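Local coordinates for uncharacterized protein (Legionella pneumophila subsp. pneumophila, PDB 5T2X) that is of unknown function but belongs to the DUF5630 family and folds as a single, strand-free chain of packed helices, at residues Y49-K54 and L123-Y128; P87-S92 and Y128-Y133; T140-K145 and N151-L156. All blocks are in the same frame, centred on the assembly; numbering follows the deposited sequence.

In the fold
The three contacts follow the helical chain from its N-terminal side towards its middle. Contacts 1 and 2 are neighbours, with centres about 12 Å apart; they share Tyr128, and Ser126 O of contact 1 lies 3.2 Å from Cys131 N of contact 2, a probable hydrogen bond across the turn joining helices 117-128 and 132-147. Their segments alternate along the sequence. Contact 3 comes later and begins further along helix 132-147; its centre is about 24 Å from that of contact 1 and about 23 Å from that of contact 2, with nearest atoms about 5 Å and 8 Å away, respectively, without touching. With no established active site, the contacts can be related only through the fold.

Contact 1 (Y49-K54 and L123-Y128); sequences YTELSK and LKKSAY
Glu51 and Lys125 reach towards each other from helix 43-52 and helix 117-128 and form the whole of this contact, a salt bridge with Lys125 NZ 3.2 Å from Glu51 OE2. The nearest backbones are far apart, the CA atoms of these same two residues being 11.3 Å from each other, so the side chains must span the gap. Glu51 does so with a chain that runs straight beyond CG, its CD anti to CA. Lys125 instead kinks near its end (chi3 65°, chi4 62°), which brings the ammonium group back to the carboxylate. The approach is tilted: NZ comes in from above the carboxylate plane, 38° out of it, and OE1 is left at 3.9 Å from NZ. The bridge therefore uses a single carboxylate oxygen, OE2.

The evidence for a loose, surface-lying interaction is its size, 59 Å² of buried surface in total, and the exposure of Glu51. Closer packing lies on the buried side of helix 117-128, where Ser126, its OG hydrogen-bonded to Gly97 O, meets helix 91-111 and the adjacent Ala127 packs against Tyr135 and Leu138 of helix 132-147. Helix 43-52, for its part, packs on helix 15-27 through Tyr49 and Leu52.

Such a solvent-side ion pair, both of whose side chains touch Phe100 of helix 91-111, a helix lying between the two in sequence, is an interhelical salt bridge between sequence-distant members of an all-helical fold.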
loop_
_atom_site.group_PDB
_atom_site.type_symbol
_atom_site.label_atom_id
_atom_site.label_comp_id
_atom_site.label_asym_id
_atom_site.label_seq_id
_atom_site.Cartn_x
_atom_site.Cartn_y
_atom_site.Cartn_z
ATOM N N TYR A 49 13.145 -12.349 13.122
ATOM C CA TYR A 49 13.002 -13.779 13.388
ATOM C C TYR A 49 12.105 -14.447 12.353
ATOM O O TYR A 49 12.379 -15.576 11.927
ATOM C CB TYR A 49 12.453 -14.011 14.797
ATOM C CG TYR A 49 13.480 -13.884 15.902
ATOM C CD1 TYR A 49 14.748 -13.374 15.650
ATOM C CD2 TYR A 49 13.183 -14.289 17.197
ATOM C CE1 TYR A 49 15.687 -13.258 16.661
ATOM C CE2 TYR A 49 14.116 -14.181 18.213
ATOM C CZ TYR A 49 15.365 -13.665 17.941
ATOM O OH TYR A 49 16.292 -13.556 18.951
ATOM N N THR A 50 11.031 -13.770 11.937
ATOM C CA THR A 50 10.144 -14.348 10.932
ATOM C C THR A 50 10.842 -14.501 9.587
ATOM O O THR A 50 10.464 -15.366 8.789
ATOM C CB THR A 50 8.883 -13.493 10.775
ATOM O OG1 THR A 50 9.238 -12.192 10.288
ATOM C CG2 THR A 50 8.161 -13.354 12.106
ATOM N N GLU A 51 11.860 -13.681 9.316
ATOM C CA GLU A 51 12.584 -13.794 8.055
ATOM C C GLU A 51 13.626 -14.903 8.090
ATOM O O GLU A 51 13.913 -15.510 7.052
ATOM C CB GLU A 51 13.252 -12.462 7.709
ATOM C CG GLU A 51 12.277 -11.323 7.459
ATOM C CD GLU A 51 12.975 -10.023 7.107
ATOM O OE1 GLU A 51 14.210 -9.944 7.273
ATOM O OE2 GLU A 51 12.287 -9.080 6.664
ATOM N N LEU A 52 14.194 -15.185 9.260
ATOM C CA LEU A 52 15.262 -16.168 9.385
ATOM C C LEU A 52 14.762 -17.569 9.709
ATOM O O LEU A 52 15.552 -18.517 9.643
ATOM C CB LEU A 52 16.257 -15.733 10.466
ATOM C CG LEU A 52 17.081 -14.477 10.183
ATOM C CD1 LEU A 52 17.989 -14.163 11.362
ATOM C CD2 LEU A 52 17.889 -14.647 8.905
ATOM N N SER A 53 13.485 -17.729 10.048
ATOM C CA SER A 53 12.972 -19.007 10.525
ATOM C C SER A 53 11.607 -19.275 9.914
ATOM O O SER A 53 10.676 -18.485 10.100
ATOM C CB SER A 53 12.879 -19.022 12.052
ATOM O OG SER A 53 12.216 -20.188 12.510
ATOM N N LYS A 54 11.490 -20.396 9.197
ATOM C CA LYS A 54 10.188 -20.817 8.694
ATOM C C LYS A 54 9.250 -21.196 9.834
ATOM O O LYS A 54 8.040 -20.958 9.744
ATOM C CB LYS A 54 10.354 -21.990 7.725
ATOM C CG LYS A 54 9.043 -22.599 7.252
ATOM C CD LYS A 54 9.276 -23.849 6.417
ATOM C CE LYS A 54 7.959 -24.527 6.072
ATOM N NZ LYS A 54 7.040 -23.617 5.332
ATOM N N LEU A 123 12.113 0.357 1.012
ATOM C CA LEU A 123 10.856 0.594 0.308
ATOM C C LEU A 123 10.370 -0.672 -0.386
ATOM O O LEU A 123 9.166 -0.950 -0.411
ATOM C CB LEU A 123 11.023 1.731 -0.700
ATOM C CG LEU A 123 11.036 3.157 -0.144
ATOM C CD1 LEU A 123 11.211 4.166 -1.266
ATOM C CD2 LEU A 123 9.763 3.447 0.638
ATOM N N LYS A 124 11.294 -1.460 -0.942
ATOM C CA LYS A 124 10.907 -2.683 -1.633
ATOM C C LYS A 124 10.506 -3.782 -0.659
ATOM O O LYS A 124 9.610 -4.577 -0.967
ATOM C CB LYS A 124 12.044 -3.150 -2.545
ATOM C CG LYS A 124 12.279 -2.217 -3.723
ATOM C CD LYS A 124 13.414 -2.683 -4.616
ATOM C CE LYS A 124 13.610 -1.725 -5.782
ATOM N NZ LYS A 124 14.750 -2.122 -6.652
ATOM N N LYS A 125 11.147 -3.849 0.510
ATOM C CA LYS A 125 10.673 -4.757 1.548
ATOM C C LYS A 125 9.301 -4.331 2.052
ATOM O O LYS A 125 8.451 -5.176 2.354
ATOM C CB LYS A 125 11.677 -4.817 2.698
ATOM C CG LYS A 125 13.055 -5.317 2.295
ATOM C CD LYS A 125 14.047 -5.191 3.439
ATOM C CE LYS A 125 13.675 -6.095 4.601
ATOM N NZ LYS A 125 13.694 -7.532 4.216
ATOM N N SER A 126 9.068 -3.019 2.142
ATOM C CA SER A 126 7.751 -2.525 2.524
ATOM C C SER A 126 6.719 -2.824 1.444
ATOM O O SER A 126 5.583 -3.199 1.750
ATOM C CB SER A 126 7.821 -1.026 2.808
ATOM O OG SER A 126 6.569 -0.525 3.238
ATOM N N ALA A 127 7.102 -2.670 0.173
ATOM C CA ALA A 127 6.191 -2.993 -0.921
ATOM C C ALA A 127 5.946 -4.492 -1.026
ATOM O O ALA A 127 4.885 -4.912 -1.502
ATOM C CB ALA A 127 6.737 -2.453 -2.241
ATOM N N TYR A 128 6.914 -5.311 -0.601
ATOM C CA TYR A 128 6.694 -6.752 -0.564
ATOM C C TYR A 128 5.557 -7.112 0.382
ATOM O O TYR A 128 4.847 -8.099 0.155
ATOM C CB TYR A 128 7.982 -7.467 -0.155
ATOM C CG TYR A 128 7.898 -8.977 -0.203
ATOM C CD1 TYR A 128 8.168 -9.669 -1.377
ATOM C CD2 TYR A 128 7.555 -9.710 0.926
ATOM C CE1 TYR A 128 8.094 -11.049 -1.425
ATOM C CE2 TYR A 128 7.479 -11.089 0.886
ATOM C CZ TYR A 128 7.749 -11.752 -0.292
ATOM O OH TYR A 128 7.674 -13.125 -0.334
#

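Contact 2 (P87-S92 and Y128-Y133); sequences PPLTVS and YQHCFY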
loop_
_atom_site.group_PDB
_atom_site.type_symbol
_atom_site.label_atom_id
_atom_site.label_comp_id
_atom_site.label_asym_id
_atom_site.label_seq_id
_atom_site.Cartn_x
_atom_site.Cartn_y
_atom_site.Cartn_z
ATOM N N PRO A 87 -9.182 -5.831 4.880
ATOM C CA PRO A 87 -8.679 -6.825 3.926
ATOM C C PRO A 87 -8.415 -6.187 2.573
ATOM O O PRO A 87 -8.843 -5.050 2.324
ATOM C CB PRO A 87 -9.825 -7.849 3.856
ATOM C CG PRO A 87 -11.030 -7.084 4.233
ATOM C CD PRO A 87 -10.584 -6.078 5.253
ATOM N N PRO A 88 -7.723 -6.888 1.656
ATOM C CA PRO A 88 -7.223 -8.269 1.734
ATOM C C PRO A 88 -5.918 -8.451 2.516
ATOM O O PRO A 88 -5.481 -9.589 2.690
ATOM C CB PRO A 88 -7.015 -8.636 0.264
ATOM C CG PRO A 88 -6.670 -7.346 -0.382
ATOM C CD PRO A 88 -7.477 -6.294 0.330
ATOM N N LEU A 89 -5.309 -7.364 2.980
ATOM C CA LEU A 89 -4.042 -7.465 3.692
ATOM C C LEU A 89 -4.255 -7.957 5.118
ATOM O O LEU A 89 -5.237 -7.602 5.776
ATOM C CB LEU A 89 -3.324 -6.115 3.710
ATOM C CG LEU A 89 -2.736 -5.633 2.384
ATOM C CD1 LEU A 89 -1.878 -4.394 2.598
ATOM C CD2 LEU A 89 -1.930 -6.738 1.717
ATOM N N THR A 90 -3.325 -8.781 5.593
ATOM C CA THR A 90 -3.365 -9.263 6.964
ATOM C C THR A 90 -2.715 -8.246 7.899
ATOM O O THR A 90 -2.073 -7.283 7.468
ATOM C CB THR A 90 -2.667 -10.618 7.082
ATOM O OG1 THR A 90 -1.261 -10.456 6.862
ATOM C CG2 THR A 90 -3.222 -11.592 6.053
ATOM N N VAL A 91 -2.886 -8.471 9.204
ATOM C CA VAL A 91 -2.368 -7.519 10.182
ATOM C C VAL A 91 -0.842 -7.537 10.209
ATOM O O VAL A 91 -0.210 -6.513 10.493
ATOM C CB VAL A 91 -2.974 -7.800 11.572
ATOM C CG1 VAL A 91 -2.540 -9.165 12.089
ATOM C CG2 VAL A 91 -2.600 -6.697 12.557
ATOM N N SER A 92 -0.222 -8.682 9.905
ATOM C CA SER A 92 1.237 -8.729 9.875
ATOM C C SER A 92 1.781 -7.980 8.666
ATOM O O SER A 92 2.790 -7.272 8.769
ATOM C CB SER A 92 1.727 -10.177 9.872
ATOM O OG SER A 92 1.510 -10.789 8.613
ATOM N N TYR A 128 6.914 -5.311 -0.601
ATOM C CA TYR A 128 6.694 -6.752 -0.564
ATOM C C TYR A 128 5.557 -7.112 0.382
ATOM O O TYR A 128 4.847 -8.099 0.155
ATOM C CB TYR A 128 7.982 -7.467 -0.155
ATOM C CG TYR A 128 7.898 -8.977 -0.203
ATOM C CD1 TYR A 128 8.168 -9.669 -1.377
ATOM C CD2 TYR A 128 7.555 -9.710 0.926
ATOM C CE1 TYR A 128 8.094 -11.049 -1.425
ATOM C CE2 TYR A 128 7.479 -11.089 0.886
ATOM C CZ TYR A 128 7.749 -11.752 -0.292
ATOM O OH TYR A 128 7.674 -13.125 -0.334
ATOM N N GLN A 129 5.370 -6.329 1.442
ATOM C CA GLN A 129 4.215 -6.446 2.321
ATOM C C GLN A 129 3.018 -5.652 1.812
ATOM O O GLN A 129 2.015 -5.537 2.525
ATOM C CB GLN A 129 4.586 -5.991 3.734
ATOM C CG GLN A 129 5.761 -6.746 4.335
ATOM C CD GLN A 129 5.435 -8.198 4.630
ATOM O OE1 GLN A 129 4.300 -8.535 4.968
ATOM N NE2 GLN A 129 6.431 -9.067 4.503
ATOM N N HIS A 130 3.117 -5.090 0.603
ATOM C CA HIS A 130 2.011 -4.402 -0.065
ATOM C C HIS A 130 1.572 -3.156 0.702
ATOM O O HIS A 130 0.388 -2.816 0.745
ATOM C CB HIS A 130 0.832 -5.347 -0.296
ATOM C CG HIS A 130 1.214 -6.623 -0.978
ATOM N ND1 HIS A 130 1.755 -6.657 -2.245
ATOM C CD2 HIS A 130 1.141 -7.911 -0.566
ATOM C CE1 HIS A 130 1.997 -7.910 -2.585
ATOM N NE2 HIS A 130 1.634 -8.691 -1.584
ATOM N N CYS A 131 2.536 -2.462 1.300
ATOM C CA CYS A 131 2.238 -1.222 2.004
ATOM C C CYS A 131 1.920 -0.115 1.006
ATOM O O CYS A 131 2.654 0.086 0.033
ATOM C CB CYS A 131 3.418 -0.820 2.886
ATOM S SG CYS A 131 3.184 0.725 3.787
ATOM N N PHE A 132 0.819 0.604 1.249
ATOM C CA PHE A 132 0.420 1.672 0.336
ATOM C C PHE A 132 1.461 2.783 0.294
ATOM O O PHE A 132 1.718 3.359 -0.769
ATOM C CB PHE A 132 -0.941 2.240 0.742
ATOM C CG PHE A 132 -1.347 3.457 -0.048
ATOM C CD1 PHE A 132 -1.975 3.326 -1.275
ATOM C CD2 PHE A 132 -1.092 4.733 0.436
ATOM C CE1 PHE A 132 -2.344 4.441 -2.005
ATOM C CE2 PHE A 132 -1.455 5.850 -0.290
ATOM C CZ PHE A 132 -2.085 5.705 -1.511
ATOM N N TYR A 133 2.053 3.111 1.445
ATOM C CA TYR A 133 3.074 4.153 1.483
ATOM C C TYR A 133 4.253 3.796 0.589
ATOM O O TYR A 133 4.818 4.666 -0.085
ATOM C CB TYR A 133 3.546 4.375 2.921
ATOM C CG TYR A 133 2.438 4.627 3.919
ATOM C CD1 TYR A 133 1.381 5.475 3.619
ATOM C CD2 TYR A 133 2.450 4.010 5.164
ATOM C CE1 TYR A 133 0.369 5.705 4.534
ATOM C CE2 TYR A 133 1.444 4.231 6.082
ATOM C CZ TYR A 133 0.406 5.079 5.762
ATOM O OH TYR A 133 -0.596 5.299 6.679
HETATM O O HOH W 1 3.647 -10.546 6.569
#
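Leu89 projects its two methyl groups onto His130, and each finds a different part of that residue. CD1 lies 3.3 Å from His130 O, a close contact with a polar atom, while CD2 rests 3.7 Å from His130 CB and 4.0 Å from His130 CD2, meeting the imidazole obliquely. The first torsion of Leu89 sets CG anti to the carbonyl carbon (chi1 -71°), and an extended second torsion then spreads the fork, sending CD1 to His130 O and CD2 to His130 CB. His130 CG is likewise anti to its own carbonyl carbon, beside the backbone N, which leaves CB and the ring against the leucine. Tyr167, which touches Leu89, also stacks on the His130 ring, and Tyr128 O stands over the centre of one imidazole face, 3.7 Å above its plane.

His130 owes its position to a left-handed backbone (phi 64°): it is the C-prime residue of a Schellman motif, with Cys131 N returning to Ser126 O and His130 N to Ala127 O. Cys131 then occupies the N-cap position of helix 132-147, so one helix ends and the next begins within a very short span. The histidine's ND1 is hydrogen-bonded to Tyr135 OH and its carbonyl oxygen to His168 NE2.

Beside the leucine-histidine contact, Gln129 folds back at its second torsion (chi2 -68°), which brings its amide towards the start of helix 91-111. A water there donates to Gln129 OE1 at 2.7 Å and to Ser92 OG at 3.0 Å.

The chemistry is thus divided: no direct hydrogen bond joins the two segments, which meet by leucine-histidine van der Waals contact and one bridging water. Because that water donates to Ser92 OG, the serine's own proton is probably directed to Glu61 OE2, its hydrogen-bond partner.

Contact 3 (T140-K145 and N151-L156); sequences TWAYEK and NDYSLL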
loop_
_atom_site.group_PDB
_atom_site.type_symbol
_atom_site.label_atom_id
_atom_site.label_comp_id
_atom_site.label_asym_id
_atom_site.label_seq_id
_atom_site.Cartn_x
_atom_site.Cartn_y
_atom_site.Cartn_z
ATOM N N THR A 140 6.541 7.322 -7.273
ATOM C CA THR A 140 7.194 8.615 -7.457
ATOM C C THR A 140 8.648 8.436 -7.879
ATOM O O THR A 140 9.137 9.149 -8.764
ATOM C CB THR A 140 7.106 9.436 -6.170
ATOM O OG1 THR A 140 5.732 9.706 -5.867
ATOM C CG2 THR A 140 7.856 10.754 -6.323
ATOM N N TRP A 141 9.347 7.480 -7.264
ATOM C CA TRP A 141 10.735 7.209 -7.626
ATOM C C TRP A 141 10.854 6.797 -9.087
ATOM O O TRP A 141 11.715 7.297 -9.817
ATOM C CB TRP A 141 11.303 6.126 -6.707
ATOM C CG TRP A 141 12.558 5.482 -7.209
ATOM C CD1 TRP A 141 13.812 6.022 -7.216
ATOM C CD2 TRP A 141 12.687 4.163 -7.756
ATOM N NE1 TRP A 141 14.709 5.125 -7.743
ATOM C CE2 TRP A 141 14.045 3.976 -8.081
ATOM C CE3 TRP A 141 11.784 3.124 -8.005
ATOM C CZ2 TRP A 141 14.522 2.794 -8.644
ATOM C CZ3 TRP A 141 12.260 1.951 -8.564
ATOM C CH2 TRP A 141 13.616 1.795 -8.877
ATOM N N ALA A 142 9.991 5.882 -9.533
ATOM C CA ALA A 142 10.060 5.433 -10.918
ATOM C C ALA A 142 9.606 6.518 -11.884
ATOM O O ALA A 142 10.096 6.578 -13.018
ATOM C CB ALA A 142 9.226 4.166 -11.102
ATOM N N TYR A 143 8.686 7.387 -11.458
ATOM C CA TYR A 143 8.228 8.456 -12.340
ATOM C C TYR A 143 9.329 9.478 -12.586
ATOM O O TYR A 143 9.502 9.950 -13.716
ATOM C CB TYR A 143 6.990 9.137 -11.757
ATOM C CG TYR A 143 6.493 10.285 -12.606
ATOM C CD1 TYR A 143 5.810 10.049 -13.792
ATOM C CD2 TYR A 143 6.713 11.603 -12.228
ATOM C CE1 TYR A 143 5.357 11.092 -14.577
ATOM C CE2 TYR A 143 6.260 12.655 -13.005
ATOM C CZ TYR A 143 5.583 12.393 -14.178
ATOM O OH TYR A 143 5.129 13.431 -14.959
ATOM N N GLU A 144 10.079 9.838 -11.542
ATOM C CA GLU A 144 11.185 10.771 -11.722
ATOM C C GLU A 144 12.287 10.159 -12.579
ATOM O O GLU A 144 12.937 10.866 -13.356
ATOM C CB GLU A 144 11.732 11.208 -10.363
ATOM C CG GLU A 144 10.738 11.998 -9.522
ATOM C CD GLU A 144 10.304 13.296 -10.184
ATOM O OE1 GLU A 144 11.112 13.891 -10.930
ATOM O OE2 GLU A 144 9.151 13.720 -9.962
ATOM N N LYS A 145 12.511 8.848 -12.448
ATOM C CA LYS A 145 13.432 8.160 -13.348
ATOM C C LYS A 145 12.942 8.244 -14.788
ATOM O O LYS A 145 13.719 8.521 -15.708
ATOM C CB LYS A 145 13.587 6.697 -12.925
ATOM C CG LYS A 145 14.272 6.489 -11.587
ATOM C CD LYS A 145 15.777 6.446 -11.740
ATOM C CE LYS A 145 16.461 6.209 -10.405
ATOM N NZ LYS A 145 17.943 6.171 -10.542
ATOM N N ASN A 151 13.104 5.594 -20.257
ATOM C CA ASN A 151 11.758 5.368 -20.782
ATOM C C ASN A 151 11.063 4.203 -20.086
ATOM O O ASN A 151 9.882 4.295 -19.731
ATOM C CB ASN A 151 11.821 5.122 -22.289
ATOM C CG ASN A 151 12.291 6.338 -23.059
ATOM O OD1 ASN A 151 13.472 6.684 -23.037
ATOM N ND2 ASN A 151 11.367 6.991 -23.752
ATOM N N ASP A 152 11.772 3.091 -19.892
ATOM C CA ASP A 152 11.112 1.889 -19.395
ATOM C C ASP A 152 10.752 1.968 -17.916
ATOM O O ASP A 152 10.141 1.025 -17.401
ATOM C CB ASP A 152 11.985 0.660 -19.662
ATOM C CG ASP A 152 13.337 0.737 -18.982
ATOM O OD1 ASP A 152 13.706 1.826 -18.496
ATOM O OD2 ASP A 152 14.037 -0.297 -18.943
ATOM N N TYR A 153 11.097 3.053 -17.222
ATOM C CA TYR A 153 10.678 3.212 -15.836
ATOM C C TYR A 153 9.224 3.641 -15.705
ATOM O O TYR A 153 8.673 3.565 -14.601
ATOM C CB TYR A 153 11.582 4.213 -15.115
ATOM C CG TYR A 153 12.795 3.572 -14.482
ATOM C CD1 TYR A 153 13.946 3.336 -15.222
ATOM C CD2 TYR A 153 12.786 3.194 -13.146
ATOM C CE1 TYR A 153 15.056 2.748 -14.647
ATOM C CE2 TYR A 153 13.892 2.605 -12.562
ATOM C CZ TYR A 153 15.023 2.384 -13.318
ATOM O OH TYR A 153 16.128 1.798 -12.743
ATOM N N SER A 154 8.593 4.090 -16.792
ATOM C CA SER A 154 7.154 4.321 -16.754
ATOM C C SER A 154 6.402 3.023 -16.502
ATOM O O SER A 154 5.294 3.041 -15.954
ATOM C CB SER A 154 6.685 4.966 -18.058
ATOM O OG SER A 154 6.906 4.104 -19.161
ATOM N N LEU A 155 6.993 1.891 -16.892
ATOM C CA LEU A 155 6.382 0.595 -16.617
ATOM C C LEU A 155 6.310 0.331 -15.120
ATOM O O LEU A 155 5.284 -0.140 -14.613
ATOM C CB LEU A 155 7.170 -0.514 -17.317
ATOM C CG LEU A 155 6.909 -0.832 -18.793
ATOM C CD1 LEU A 155 7.022 0.396 -19.682
ATOM C CD2 LEU A 155 7.877 -1.908 -19.256
ATOM N N LEU A 156 7.393 0.623 -14.396
ATOM C CA LEU A 156 7.391 0.436 -12.948
ATOM C C LEU A 156 6.445 1.416 -12.268
ATOM O O LEU A 156 5.769 1.056 -11.297
ATOM C CB LEU A 156 8.805 0.593 -12.392
ATOM C CG LEU A 156 9.792 -0.535 -12.683
ATOM C CD1 LEU A 156 11.125 -0.246 -12.017
ATOM C CD2 LEU A 156 9.229 -1.865 -12.211
#
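Tyr153 settles among Trp141, Ala142 and Lys145 where helix 153-167 turns back beside helix 132-147; the closest backbone approach, Ala142 CA to Tyr153 CA, is 5.4 Å. Segment 151-156 opens with a turn in which Asn151 O accepts from both the backbone N and the hydroxyl of Ser154, Ser154 OG lying 3.0 Å from it.

Tyr153 follows and makes the largest contribution. Its CB sits 3.5 Å from Ala142 O, and its ring receives Lys145 on one face: Lys145 CB is 3.9 Å from the ring centroid and 25° off the normal, a CH-pi contact. The edge of the same ring points at Trp141. Planes at 88° and a centroid separation of 5.6 Å to the indole six-membered ring define a T-shaped pair, with Tyr153 CE2 3.8 Å from Trp141 CH2. Trp141 reaches this place because its CG is anti to the backbone N (chi1 163°), carrying the indole along the helix flank.

One turn on from Tyr153, Leu156 returns to the interface, its CB 3.8 Å from Ala142 CB and its CD1 4.2 Å from Trp141 CZ3.

The small Ala142 probably allows the close approach, while aromatic and aliphatic neighbours fill in around it, the arrangement of a helical hairpin formed by the consecutive helices 132-147 and 153-167.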